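Local coordinates for protein esterase (uncultured bacterium pCosCE1, PDB 7ATL) that hydrolyses carboxylic esters as a family VIII carboxylesterase and also shows promiscuous acyltransferase activity, at residues 24-30 and 371-376. Numbering follows the deposited sequence.
Sequences RIVGSVV and RYPLQI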
# COMPACT_ATOMS: atom_id res chain seq x y z
N ARG A 24 -14.66 -17.00 0.94
CA ARG A 24 -13.33 -16.52 0.44
C ARG A 24 -13.09 -15.13 1.03
O ARG A 24 -11.95 -14.82 1.37
CB ARG A 24 -13.30 -16.52 -1.09
CG ARG A 24 -12.81 -17.81 -1.74
CD ARG A 24 -13.32 -17.93 -3.17
NE ARG A 24 -12.98 -16.78 -4.00
CZ ARG A 24 -13.81 -16.06 -4.76
NH1 ARG A 24 -15.10 -16.34 -4.87
NH2 ARG A 24 -13.32 -15.03 -5.44
N ILE A 25 -14.15 -14.34 1.15
CA ILE A 25 -14.18 -12.95 1.69
C ILE A 25 -15.24 -12.90 2.79
O ILE A 25 -16.31 -13.52 2.62
CB ILE A 25 -14.49 -11.95 0.55
CG1 ILE A 25 -13.41 -12.00 -0.53
CG2 ILE A 25 -14.68 -10.53 1.06
CD1 ILE A 25 -12.01 -11.71 -0.01
N VAL A 26 -14.96 -12.18 3.86
CA VAL A 26 -15.88 -11.99 5.01
C VAL A 26 -16.71 -10.73 4.75
O VAL A 26 -17.97 -10.77 4.96
CB VAL A 26 -15.06 -11.91 6.31
CG1 VAL A 26 -15.90 -11.49 7.50
CG2 VAL A 26 -14.35 -13.24 6.55
N GLY A 27 -16.03 -9.66 4.34
CA GLY A 27 -16.62 -8.34 4.01
C GLY A 27 -15.70 -7.52 3.12
O GLY A 27 -14.46 -7.73 3.13
N SER A 28 -16.28 -6.62 2.33
CA SER A 28 -15.52 -5.71 1.42
C SER A 28 -16.29 -4.42 1.25
O SER A 28 -17.52 -4.41 1.46
CB SER A 28 -15.21 -6.34 0.08
OG SER A 28 -16.36 -6.35 -0.75
N VAL A 29 -15.55 -3.35 0.96
CA VAL A 29 -16.08 -2.09 0.38
C VAL A 29 -15.37 -1.89 -0.96
O VAL A 29 -14.14 -1.85 -0.95
CB VAL A 29 -15.83 -0.92 1.34
CG1 VAL A 29 -16.32 0.39 0.74
CG2 VAL A 29 -16.47 -1.19 2.68
N VAL A 30 -16.13 -1.82 -2.05
CA VAL A 30 -15.62 -1.64 -3.45
C VAL A 30 -16.21 -0.36 -4.05
O VAL A 30 -17.44 -0.24 -4.10
CB VAL A 30 -15.95 -2.85 -4.32
CG1 VAL A 30 -15.61 -2.59 -5.78
CG2 VAL A 30 -15.28 -4.13 -3.84
N ARG A 371 -8.35 -14.75 -5.90
CA ARG A 371 -9.14 -14.56 -7.15
C ARG A 371 -9.93 -13.24 -7.06
O ARG A 371 -10.15 -12.61 -8.12
CB ARG A 371 -9.98 -15.81 -7.41
CG ARG A 371 -9.16 -16.97 -7.97
CD ARG A 371 -9.75 -18.35 -7.74
NE ARG A 371 -10.99 -18.58 -8.49
CZ ARG A 371 -12.22 -18.72 -7.97
NH1 ARG A 371 -13.24 -18.92 -8.79
NH2 ARG A 371 -12.44 -18.67 -6.67
N TYR A 372 -10.30 -12.78 -5.85
CA TYR A 372 -11.27 -11.68 -5.64
C TYR A 372 -10.84 -10.42 -6.36
O TYR A 372 -11.64 -9.86 -7.10
CB TYR A 372 -11.46 -11.36 -4.16
CG TYR A 372 -12.53 -10.34 -3.89
CD1 TYR A 372 -13.87 -10.60 -4.16
CD2 TYR A 372 -12.23 -9.11 -3.33
CE1 TYR A 372 -14.87 -9.68 -3.87
CE2 TYR A 372 -13.21 -8.19 -3.02
CZ TYR A 372 -14.54 -8.47 -3.29
OH TYR A 372 -15.50 -7.56 -3.00
N PRO A 373 -9.62 -9.87 -6.14
CA PRO A 373 -9.22 -8.62 -6.79
C PRO A 373 -9.30 -8.71 -8.32
O PRO A 373 -9.69 -7.73 -8.92
CB PRO A 373 -7.78 -8.38 -6.32
CG PRO A 373 -7.31 -9.70 -5.76
CD PRO A 373 -8.57 -10.39 -5.26
N LEU A 374 -8.98 -9.89 -8.89
CA LEU A 374 -8.95 -10.11 -10.36
C LEU A 374 -10.37 -10.20 -10.93
O LEU A 374 -10.61 -9.65 -12.04
CB LEU A 374 -8.17 -11.39 -10.67
CG LEU A 374 -6.69 -11.38 -10.28
CD1 LEU A 374 -5.92 -12.47 -11.03
CD2 LEU A 374 -6.07 -10.01 -10.51
N GLN A 375 -11.28 -10.87 -10.22
CA GLN A 375 -12.68 -11.05 -10.67
C GLN A 375 -13.38 -9.70 -10.57
O GLN A 375 -14.25 -9.44 -11.41
CB GLN A 375 -13.44 -12.06 -9.82
CG GLN A 375 -12.97 -13.49 -10.01
CD GLN A 375 -13.41 -14.28 -8.80
OE1 GLN A 375 -13.62 -13.75 -7.71
NE2 GLN A 375 -13.53 -15.58 -8.99
N ILE A 376 -13.03 -8.89 -9.57
CA ILE A 376 -13.54 -7.49 -9.49
C ILE A 376 -13.03 -6.74 -10.73
O ILE A 376 -13.86 -6.13 -11.44
CB ILE A 376 -13.12 -6.79 -8.19
CG1 ILE A 376 -13.80 -7.44 -6.98
CG2 ILE A 376 -13.42 -5.30 -8.29
CD1 ILE A 376 -15.27 -7.07 -6.82
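In this beta-lactamase-type fold, the C-terminal helix 372-381 packs on one face of the antiparallel sheet, here against strand 27-34 and the turn leading into it. Start with Tyr372, which reaches from the first turn of the helix to the strand. Tyr372 OH lies 2.7 Å from Ser28 OG in a hydrogen bond that either hydroxyl could donate, and Ser16 OG of helix 3-21 is a second partner for the same phenol oxygen, so this buried polar group is well satisfied. Apolar side chains complete the contact within these segments: Ile25 CG1 sits over the face of the Tyr372 ring, 4.0 Å from its centroid, in a CH-pi contact, and Val30 CG2 approaches Ile376 CD1 at 4.2 Å. At the more open end, Arg24 spreads its guanidinium among acceptors. NE forms a salt bridge with Glu366, whose OE2 accepts from Tyr372 N, and NH1 pairs with Glu22. These carboxylates help explain how Arg371 can lie so close, its NH2 3.3 Å from Arg24 NE over one face of the Arg24 guanidinium, two donors without a hydrogen bond. The remaining nitrogen, Arg24 NH2, gives a short but weak hydrogen bond to Gln375 OE1, 2.6 Å long with an N-H...O angle of 129°.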